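Local coordinates for ubiquitin-activating enzyme E1-like (Saccharomyces cerevisiae, PDB 3ONH), which forms, as one subunit of a heterodimer with AOS1, the E1 ligase that activates the SUMO protein SMT3, this fragment being its Ubc9-binding ubiquitin-fold domain, at residues L17-F25 / L58-G69; L28-P36 / I85-L93. One frame throughout, in Å; residues are numbered along the deposited sequence.

Contact 1 of 2, residues L17-F25 / L58-G69; sequences LNKMKLSDF and LNDRTLSEINLG
Leu63 packs its side chain against Leu17, Met20 and Phe25, its CB and CG meeting the first two and both methyls going to the third. Leu63 CB lies against Leu17 CD1 at 3.9 Å, the two leucines crossing at about a right angle. Next along, Leu63 CG reaches Met20 CB at 4.0 Å. The chain then forks: Leu63 CD1 sits over the centre of the Phe25 ring, 4.0 Å from the ring centroid, in a CH-pi contact, while Leu63 CD2 passes Phe25 CB at 4.1 Å. A chi1 of -61° puts CG of Leu63 anti to its carbonyl carbon, and with chi2 near 180° CD1 comes over the ring and CD2 beside Phe25 CB. Leu17 goes past Leu63 to Leu68 and Gly69, with Leu17 CD2 3.2 Å from Leu68 O and close to Gly69 CA. Replacing Leu17 by an alanine would probably open a gap between Leu63 CB and Leu68 O, letting the Leu63 side chain shift from its seat on Phe25. The loop 58-69 belongs to the ubiquitin-like beta-grasp fold, and its Thr-Leu-Ser-Glu run resembles the Thr-Leu-Ser-Asp of ubiquitin. Here it serves the start of helix 22-33, whose first N-H groups lack acceptors of their own helix. Leu22 N donates to Arg61 O at 2.9 Å, approaching almost in line with the carbonyl, and Ser23 N meets an in-plane lone pair of Asn59 O at 3.1 Å. Lys21, at the N-cap, is bridged to Thr62 backbone to backbone. Ser64 N bonds to Leu17 O from above the carbonyl plane. Within the loop, Thr62 N makes a nearly straight bond of 2.7 Å to Glu65 OE1. A water links the two segments, joining Thr62 OG1 to Asn18 O.

Contact 2 of 2, residues L28-P36 / I85-L93; sequences LIREKYSYP and IRKAIELFL
Tyr35 and Arg86 cross obliquely, the arginine laying its aliphatic part over one face of the phenol ring: Arg86 CG stands 3.6 Å from the centroid of the Tyr35 ring, a CH-pi contact. The guanidinium itself is turned 78° from the ring plane, because the chain bends at chi2 and chi3 (65° and 59°), and this brings Arg86 NE to Ser34 O at 2.8 Å. That bond arrives from above the carbonyl plane and is tilted out of the guanidinium plane as well. At its far end the Tyr35 ring gives a weak hydrogen bond from OH to Lys87 O, 2.7 Å long, and Ile89 CG2 presses on the same hydroxyl at 3.0 Å. Further along the strand Ile89 CD1 lies over a face of Tyr33, 4.2 Å from the centroid, while Lys32 CG occupies the opposite face. Ile29 CD1 and Leu91 CD1 then meet tip to tip at 4.0 Å. This is the central packing of a beta-grasp domain, in which helix 22-33 and the turn leaving it lie across the sheet; the axes of helix 28-33 and strand 89-93 approach to 12.1 Å. Ser34, with positive phi, is where the backbone leaves helical geometry, and it turns the chain so that its carbonyl faces Arg86. Beyond this shell, Arg86 is positioned by Val111 O at NH1 and by Asp78 at its backbone N. The Tyr33 hydroxyl bonds to Pro107 O, and the ring of Phe76, on the adjoining strand 73-78, meets that of Tyr35.

How the contacts relate
Helix 22-33 is common to both contacts: its first turn and the chain before it belong to contact 1, its second half and the following turn to contact 2. Their centres lie about 17 Å apart, on opposite sides of the domain's centre. Along the chain the segments alternate, 17-25, 28-36, 58-69 and 85-93; the helix meets the loop between strands 48-52 and 73-78 at its start and strand 84-95 further on. The two sites also touch directly, Met20 packing on Leu28 and Leu68 on Leu93. Together they link helix, loop and sheet within the one ubiquitin-fold domain.

Contact 1 of 2, residues L17-F25 / L58-G69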
loop_
_atom_site.group_PDB
_atom_site.type_symbol
_atom_site.label_atom_id
_atom_site.label_comp_id
_atom_site.label_asym_id
_atom_site.label_seq_id
_atom_site.Cartn_x
_atom_site.Cartn_y
_atom_site.Cartn_z
ATOM N N LEU A 17 1.335 -4.555 -11.854
ATOM C CA LEU A 17 1.633 -3.157 -11.622
ATOM C C LEU A 17 0.909 -2.321 -12.669
ATOM O O LEU A 17 0.412 -1.235 -12.372
ATOM C CB LEU A 17 3.138 -2.911 -11.704
ATOM C CG LEU A 17 3.643 -1.631 -11.033
ATOM C CD1 LEU A 17 3.712 -1.794 -9.527
ATOM C CD2 LEU A 17 5.003 -1.258 -11.580
ATOM N N ASN A 18 0.838 -2.840 -13.887
ATOM C CA ASN A 18 0.280 -2.098 -15.012
ATOM C C ASN A 18 -1.239 -2.083 -15.077
ATOM O O ASN A 18 -1.808 -1.291 -15.821
ATOM C CB ASN A 18 0.826 -2.630 -16.341
ATOM C CG ASN A 18 2.335 -2.526 -16.443
ATOM O OD1 ASN A 18 2.977 -1.826 -15.662
ATOM N ND2 ASN A 18 2.907 -3.226 -17.413
ATOM N N LYS A 19 -1.901 -2.953 -14.322
ATOM C CA LYS A 19 -3.359 -3.036 -14.403
ATOM C C LYS A 19 -4.055 -2.704 -13.092
ATOM O O LYS A 19 -5.216 -2.305 -13.087
ATOM C CB LYS A 19 -3.799 -4.423 -14.856
ATOM C CG LYS A 19 -3.556 -5.508 -13.826
ATOM C CD LYS A 19 -4.042 -6.856 -14.329
ATOM C CE LYS A 19 -3.536 -7.099 -15.740
ATOM N NZ LYS A 19 -3.977 -8.409 -16.324
ATOM N N MET A 20 -3.339 -2.875 -11.986
ATOM C CA MET A 20 -3.895 -2.682 -10.660
ATOM C C MET A 20 -4.224 -1.212 -10.434
ATOM O O MET A 20 -3.350 -0.352 -10.545
ATOM C CB MET A 20 -2.886 -3.149 -9.614
ATOM C CG MET A 20 -3.385 -4.232 -8.676
ATOM S SD MET A 20 -4.673 -3.639 -7.572
ATOM C CE MET A 20 -4.615 -4.877 -6.281
ATOM N N LYS A 21 -5.483 -0.920 -10.127
ATOM C CA LYS A 21 -5.901 0.454 -9.880
ATOM C C LYS A 21 -5.578 0.826 -8.452
ATOM O O LYS A 21 -5.572 -0.028 -7.567
ATOM C CB LYS A 21 -7.393 0.643 -10.161
ATOM C CG LYS A 21 -7.724 0.834 -11.629
ATOM C CD LYS A 21 -9.128 0.342 -11.942
ATOM C CE LYS A 21 -10.147 0.853 -10.927
ATOM N NZ LYS A 21 -11.535 0.406 -11.251
ATOM N N LEU A 22 -5.290 2.106 -8.242
ATOM C CA LEU A 22 -4.912 2.608 -6.935
ATOM C C LEU A 22 -6.029 2.382 -5.925
ATOM O O LEU A 22 -5.789 1.937 -4.800
ATOM C CB LEU A 22 -4.580 4.094 -7.036
ATOM C CG LEU A 22 -4.151 4.777 -5.747
ATOM C CD1 LEU A 22 -2.976 4.034 -5.140
ATOM C CD2 LEU A 22 -3.794 6.222 -6.017
ATOM N N SER A 23 -7.254 2.686 -6.336
ATOM C CA SER A 23 -8.406 2.506 -5.466
ATOM C C SER A 23 -8.486 1.071 -4.964
ATOM O O SER A 23 -8.776 0.830 -3.794
ATOM C CB SER A 23 -9.697 2.883 -6.199
ATOM O OG SER A 23 -9.796 2.213 -7.443
ATOM N N ASP A 24 -8.230 0.120 -5.857
ATOM C CA ASP A 24 -8.287 -1.288 -5.492
ATOM C C ASP A 24 -7.130 -1.669 -4.577
ATOM O O ASP A 24 -7.287 -2.475 -3.667
ATOM C CB ASP A 24 -8.309 -2.171 -6.741
ATOM C CG ASP A 24 -9.650 -2.145 -7.439
ATOM O OD1 ASP A 24 -10.657 -1.830 -6.777
ATOM O OD2 ASP A 24 -9.700 -2.441 -8.649
ATOM N N PHE A 25 -5.968 -1.081 -4.821
ATOM C CA PHE A 25 -4.798 -1.375 -4.012
ATOM C C PHE A 25 -5.034 -0.945 -2.572
ATOM O O PHE A 25 -4.674 -1.653 -1.626
ATOM C CB PHE A 25 -3.577 -0.672 -4.594
ATOM C CG PHE A 25 -2.269 -1.248 -4.132
ATOM C CD1 PHE A 25 -1.954 -2.571 -4.388
ATOM C CD2 PHE A 25 -1.346 -0.459 -3.464
ATOM C CE1 PHE A 25 -0.750 -3.102 -3.978
ATOM C CE2 PHE A 25 -0.137 -0.988 -3.046
ATOM C CZ PHE A 25 0.162 -2.312 -3.307
ATOM N N LEU A 58 -6.175 10.335 -7.564
ATOM C CA LEU A 58 -5.507 9.364 -8.432
ATOM C C LEU A 58 -6.152 7.987 -8.289
ATOM O O LEU A 58 -5.542 6.960 -8.576
ATOM C CB LEU A 58 -4.026 9.298 -8.090
ATOM C CG LEU A 58 -3.233 10.593 -8.268
ATOM C CD1 LEU A 58 -1.903 10.463 -7.542
ATOM C CD2 LEU A 58 -3.029 10.891 -9.741
ATOM N N ASN A 59 -7.398 7.994 -7.833
ATOM C CA ASN A 59 -8.175 6.790 -7.579
ATOM C C ASN A 59 -8.183 5.824 -8.755
ATOM O O ASN A 59 -8.076 4.608 -8.580
ATOM C CB ASN A 59 -9.617 7.198 -7.273
ATOM C CG ASN A 59 -10.292 6.269 -6.302
ATOM O OD1 ASN A 59 -9.757 5.969 -5.234
ATOM N ND2 ASN A 59 -11.488 5.816 -6.657
ATOM N N ASP A 60 -8.314 6.377 -9.956
ATOM C CA ASP A 60 -8.551 5.582 -11.152
ATOM C C ASP A 60 -7.281 5.273 -11.954
ATOM O O ASP A 60 -7.346 4.641 -13.003
ATOM C CB ASP A 60 -9.579 6.282 -12.042
ATOM C CG ASP A 60 -10.524 5.308 -12.710
ATOM O OD1 ASP A 60 -10.957 4.354 -12.026
ATOM O OD2 ASP A 60 -10.831 5.490 -13.910
ATOM N N ARG A 61 -6.135 5.719 -11.452
ATOM C CA ARG A 61 -4.849 5.477 -12.095
ATOM C C ARG A 61 -4.303 4.127 -11.652
ATOM O O ARG A 61 -4.558 3.701 -10.530
ATOM C CB ARG A 61 -3.874 6.574 -11.668
ATOM C CG ARG A 61 -3.101 7.238 -12.788
ATOM C CD ARG A 61 -3.939 8.270 -13.509
ATOM N NE ARG A 61 -4.661 7.679 -14.621
ATOM C CZ ARG A 61 -4.155 7.537 -15.841
ATOM N NH1 ARG A 61 -2.922 7.952 -16.100
ATOM N NH2 ARG A 61 -4.877 6.982 -16.802
ATOM N N THR A 62 -3.550 3.448 -12.516
ATOM C CA THR A 62 -2.899 2.201 -12.113
ATOM C C THR A 62 -1.592 2.510 -11.407
ATOM O O THR A 62 -1.145 3.656 -11.400
ATOM C CB THR A 62 -2.585 1.300 -13.300
ATOM O OG1 THR A 62 -1.606 1.942 -14.128
ATOM C CG2 THR A 62 -3.843 1.025 -14.095
ATOM N N LEU A 63 -0.973 1.487 -10.828
ATOM C CA LEU A 63 0.194 1.698 -9.978
ATOM C C LEU A 63 1.397 2.214 -10.765
ATOM O O LEU A 63 2.166 3.038 -10.279
ATOM C CB LEU A 63 0.563 0.413 -9.238
ATOM C CG LEU A 63 -0.494 -0.160 -8.305
ATOM C CD1 LEU A 63 0.114 -1.274 -7.467
ATOM C CD2 LEU A 63 -1.027 0.937 -7.427
ATOM N N SER A 64 1.563 1.719 -11.982
ATOM C CA SER A 64 2.630 2.203 -12.846
ATOM C C SER A 64 2.309 3.589 -13.400
ATOM O O SER A 64 3.204 4.351 -13.735
ATOM C CB SER A 64 2.877 1.221 -13.982
ATOM O OG SER A 64 1.704 1.043 -14.753
ATOM N N GLU A 65 1.027 3.916 -13.490
ATOM C CA GLU A 65 0.619 5.228 -13.983
ATOM C C GLU A 65 0.929 6.338 -12.974
ATOM O O GLU A 65 1.114 7.496 -13.351
ATOM C CB GLU A 65 -0.867 5.225 -14.349
ATOM C CG GLU A 65 -1.177 4.651 -15.725
ATOM C CD GLU A 65 -2.671 4.510 -15.980
ATOM O OE1 GLU A 65 -3.445 4.482 -15.004
ATOM O OE2 GLU A 65 -3.072 4.425 -17.159
ATOM N N ILE A 66 0.986 5.991 -11.695
ATOM C CA ILE A 66 1.404 6.952 -10.679
ATOM C C ILE A 66 2.872 6.750 -10.321
ATOM O O ILE A 66 3.349 7.225 -9.298
ATOM C CB ILE A 66 0.550 6.867 -9.410
ATOM C CG1 ILE A 66 0.728 5.505 -8.754
ATOM C CG2 ILE A 66 -0.909 7.117 -9.733
ATOM C CD1 ILE A 66 -0.171 5.290 -7.562
ATOM N N ASN A 67 3.575 6.032 -11.181
ATOM C CA ASN A 67 5.014 5.891 -11.086
ATOM C C ASN A 67 5.519 5.124 -9.876
ATOM O O ASN A 67 6.478 5.531 -9.220
ATOM C CB ASN A 67 5.685 7.255 -11.163
ATOM C CG ASN A 67 6.761 7.286 -12.203
ATOM O OD1 ASN A 67 6.662 8.007 -13.193
ATOM N ND2 ASN A 67 7.786 6.471 -12.010
ATOM N N LEU A 68 4.860 4.018 -9.578
ATOM C CA LEU A 68 5.385 3.070 -8.615
ATOM C C LEU A 68 5.988 1.945 -9.429
ATOM O O LEU A 68 5.537 1.678 -10.532
ATOM C CB LEU A 68 4.267 2.531 -7.733
ATOM C CG LEU A 68 3.567 3.527 -6.814
ATOM C CD1 LEU A 68 2.368 2.863 -6.160
ATOM C CD2 LEU A 68 4.530 4.063 -5.770
ATOM N N GLY A 69 7.014 1.294 -8.903
ATOM C CA GLY A 69 7.617 0.184 -9.616
ATOM C C GLY A 69 8.461 -0.692 -8.717
ATOM O O GLY A 69 8.415 -0.573 -7.493
HETATM O O HOH W 1 -1.097 1.075 -16.747
HETATM O O HOH W 2 -11.110 3.369 -9.147
#

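Contact 2 of 2, residues L28-P36 / I85-L93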
loop_
_atom_site.group_PDB
_atom_site.type_symbol
_atom_site.label_atom_id
_atom_site.label_comp_id
_atom_site.label_asym_id
_atom_site.label_seq_id
_atom_site.Cartn_x
_atom_site.Cartn_y
_atom_site.Cartn_z
ATOM N N LEU A 28 -7.459 -3.261 -0.743
ATOM C CA LEU A 28 -6.721 -4.499 -0.504
ATOM C C LEU A 28 -5.877 -4.419 0.758
ATOM O O LEU A 28 -5.913 -5.304 1.607
ATOM C CB LEU A 28 -5.796 -4.763 -1.687
ATOM C CG LEU A 28 -5.496 -6.199 -2.114
ATOM C CD1 LEU A 28 -4.284 -6.205 -3.026
ATOM C CD2 LEU A 28 -5.263 -7.100 -0.920
ATOM N N ILE A 29 -5.087 -3.361 0.869
ATOM C CA ILE A 29 -4.184 -3.231 2.001
ATOM C C ILE A 29 -4.955 -2.932 3.280
ATOM O O ILE A 29 -4.665 -3.478 4.344
ATOM C CB ILE A 29 -3.134 -2.150 1.739
ATOM C CG1 ILE A 29 -2.300 -2.534 0.514
ATOM C CG2 ILE A 29 -2.256 -1.970 2.959
ATOM C CD1 ILE A 29 -1.341 -1.470 0.065
ATOM N N ARG A 30 -5.954 -2.069 3.174
ATOM C CA ARG A 30 -6.767 -1.729 4.328
ATOM C C ARG A 30 -7.436 -2.965 4.918
ATOM O O ARG A 30 -7.355 -3.205 6.115
ATOM C CB ARG A 30 -7.828 -0.696 3.960
ATOM C CG ARG A 30 -8.714 -0.288 5.125
ATOM C CD ARG A 30 -9.981 0.391 4.641
ATOM N NE ARG A 30 -9.744 1.744 4.150
ATOM C CZ ARG A 30 -10.071 2.171 2.932
ATOM N NH1 ARG A 30 -10.640 1.343 2.064
ATOM N NH2 ARG A 30 -9.821 3.427 2.580
ATOM N N GLU A 31 -8.104 -3.751 4.084
ATOM C CA GLU A 31 -8.835 -4.912 4.592
ATOM C C GLU A 31 -7.901 -6.010 5.103
ATOM O O GLU A 31 -8.151 -6.614 6.142
ATOM C CB GLU A 31 -9.782 -5.464 3.528
ATOM C CG GLU A 31 -10.765 -4.431 2.981
ATOM C CD GLU A 31 -12.101 -4.425 3.720
ATOM O OE1 GLU A 31 -12.963 -3.578 3.389
ATOM O OE2 GLU A 31 -12.293 -5.272 4.624
ATOM N N LYS A 32 -6.819 -6.255 4.374
ATOM C CA LYS A 32 -5.874 -7.307 4.734
ATOM C C LYS A 32 -5.275 -7.111 6.125
ATOM O O LYS A 32 -5.147 -8.074 6.881
ATOM C CB LYS A 32 -4.774 -7.430 3.672
ATOM C CG LYS A 32 -3.588 -8.299 4.061
ATOM C CD LYS A 32 -3.871 -9.781 3.901
ATOM C CE LYS A 32 -2.609 -10.610 4.137
ATOM N NZ LYS A 32 -2.834 -12.063 3.937
ATOM N N TYR A 33 -4.924 -5.873 6.472
ATOM C CA TYR A 33 -4.258 -5.612 7.751
ATOM C C TYR A 33 -5.130 -4.874 8.769
ATOM O O TYR A 33 -4.650 -4.485 9.828
ATOM C CB TYR A 33 -2.936 -4.864 7.544
ATOM C CG TYR A 33 -2.020 -5.525 6.549
ATOM C CD1 TYR A 33 -1.329 -6.684 6.873
ATOM C CD2 TYR A 33 -1.849 -4.995 5.279
ATOM C CE1 TYR A 33 -0.499 -7.296 5.953
ATOM C CE2 TYR A 33 -1.014 -5.596 4.362
ATOM C CZ TYR A 33 -0.343 -6.744 4.703
ATOM O OH TYR A 33 0.479 -7.343 3.782
ATOM N N SER A 34 -6.402 -4.675 8.442
ATOM C CA SER A 34 -7.373 -4.099 9.373
ATOM C C SER A 34 -7.092 -2.650 9.728
ATOM O O SER A 34 -7.074 -2.281 10.901
ATOM C CB SER A 34 -7.468 -4.946 10.639
ATOM O OG SER A 34 -7.731 -6.292 10.286
ATOM N N TYR A 35 -6.856 -1.833 8.712
ATOM C CA TYR A 35 -6.809 -0.394 8.902
ATOM C C TYR A 35 -8.239 0.123 8.853
ATOM O O TYR A 35 -9.140 -0.592 8.427
ATOM C CB TYR A 35 -5.958 0.276 7.823
ATOM C CG TYR A 35 -4.477 0.068 8.002
ATOM C CD1 TYR A 35 -3.728 0.910 8.812
ATOM C CD2 TYR A 35 -3.822 -0.958 7.342
ATOM C CE1 TYR A 35 -2.377 0.726 8.979
ATOM C CE2 TYR A 35 -2.466 -1.150 7.501
ATOM C CZ TYR A 35 -1.753 -0.309 8.324
ATOM O OH TYR A 35 -0.402 -0.503 8.485
ATOM N N PRO A 36 -8.455 1.364 9.307
ATOM C CA PRO A 36 -9.785 1.978 9.261
ATOM C C PRO A 36 -10.075 2.552 7.880
ATOM O O PRO A 36 -9.319 2.307 6.946
ATOM C CB PRO A 36 -9.679 3.121 10.269
ATOM C CG PRO A 36 -8.373 2.918 10.987
ATOM C CD PRO A 36 -7.495 2.197 10.042
ATOM N N ILE A 85 -4.066 3.494 17.127
ATOM C CA ILE A 85 -4.010 3.432 15.684
ATOM C C ILE A 85 -3.552 2.056 15.275
ATOM O O ILE A 85 -2.882 1.373 16.041
ATOM C CB ILE A 85 -2.985 4.428 15.140
ATOM C CG1 ILE A 85 -1.637 4.225 15.831
ATOM C CG2 ILE A 85 -3.448 5.838 15.368
ATOM C CD1 ILE A 85 -0.587 5.224 15.412
ATOM N N ARG A 86 -3.910 1.642 14.065
ATOM C CA ARG A 86 -3.291 0.463 13.485
ATOM C C ARG A 86 -1.859 0.857 13.125
ATOM O O ARG A 86 -1.642 1.839 12.428
ATOM C CB ARG A 86 -4.058 0.009 12.240
ATOM C CG ARG A 86 -3.511 -1.248 11.583
ATOM C CD ARG A 86 -3.656 -2.463 12.481
ATOM N NE ARG A 86 -5.049 -2.705 12.825
ATOM C CZ ARG A 86 -5.451 -3.666 13.644
ATOM N NH1 ARG A 86 -4.559 -4.469 14.198
ATOM N NH2 ARG A 86 -6.739 -3.818 13.910
ATOM N N LYS A 87 -0.883 0.106 13.620
ATOM C CA LYS A 87 0.515 0.408 13.342
ATOM C C LYS A 87 0.771 0.531 11.840
ATOM O O LYS A 87 0.274 -0.266 11.059
ATOM C CB LYS A 87 1.410 -0.672 13.943
ATOM C CG LYS A 87 2.897 -0.369 13.865
ATOM C CD LYS A 87 3.676 -1.336 14.741
ATOM C CE LYS A 87 5.173 -1.166 14.595
ATOM N NZ LYS A 87 5.890 -2.257 15.301
ATOM N N ALA A 88 1.552 1.532 11.447
ATOM C CA ALA A 88 1.838 1.761 10.035
ATOM C C ALA A 88 2.663 0.618 9.476
ATOM O O ALA A 88 3.350 -0.075 10.216
ATOM C CB ALA A 88 2.567 3.091 9.841
ATOM N N ILE A 89 2.595 0.417 8.165
ATOM C CA ILE A 89 3.364 -0.640 7.545
ATOM C C ILE A 89 4.090 -0.110 6.314
ATOM O O ILE A 89 3.536 0.670 5.548
ATOM C CB ILE A 89 2.462 -1.827 7.186
ATOM C CG1 ILE A 89 3.289 -2.979 6.615
ATOM C CG2 ILE A 89 1.387 -1.403 6.197
ATOM C CD1 ILE A 89 2.486 -4.233 6.336
ATOM N N GLU A 90 5.345 -0.515 6.153
ATOM C CA GLU A 90 6.120 -0.175 4.973
ATOM C C GLU A 90 6.189 -1.397 4.095
ATOM O O GLU A 90 6.752 -2.417 4.487
ATOM C CB GLU A 90 7.536 0.261 5.341
ATOM C CG GLU A 90 7.649 1.710 5.789
ATOM C CD GLU A 90 9.052 2.276 5.597
ATOM O OE1 GLU A 90 9.823 1.691 4.809
ATOM O OE2 GLU A 90 9.386 3.302 6.227
ATOM N N LEU A 91 5.606 -1.292 2.910
ATOM C CA LEU A 91 5.570 -2.405 1.974
ATOM C C LEU A 91 6.495 -2.181 0.779
ATOM O O LEU A 91 6.365 -1.200 0.043
ATOM C CB LEU A 91 4.135 -2.665 1.503
ATOM C CG LEU A 91 3.160 -3.140 2.583
ATOM C CD1 LEU A 91 1.739 -2.982 2.132
ATOM C CD2 LEU A 91 3.444 -4.578 2.945
ATOM N N PHE A 92 7.422 -3.115 0.602
ATOM C CA PHE A 92 8.354 -3.110 -0.509
ATOM C C PHE A 92 7.699 -3.785 -1.709
ATOM O O PHE A 92 7.211 -4.902 -1.594
ATOM C CB PHE A 92 9.616 -3.882 -0.105
ATOM C CG PHE A 92 10.709 -3.858 -1.137
ATOM C CD1 PHE A 92 11.759 -2.960 -1.028
ATOM C CD2 PHE A 92 10.702 -4.741 -2.207
ATOM C CE1 PHE A 92 12.770 -2.933 -1.971
ATOM C CE2 PHE A 92 11.712 -4.714 -3.158
ATOM C CZ PHE A 92 12.747 -3.808 -3.033
ATOM N N LEU A 93 7.686 -3.108 -2.853
ATOM C CA LEU A 93 7.126 -3.677 -4.072
ATOM C C LEU A 93 8.165 -4.496 -4.823
ATOM O O LEU A 93 9.109 -3.953 -5.404
ATOM C CB LEU A 93 6.570 -2.589 -5.000
ATOM C CG LEU A 93 5.549 -1.616 -4.419
ATOM C CD1 LEU A 93 4.942 -0.757 -5.521
ATOM C CD2 LEU A 93 4.462 -2.387 -3.695
#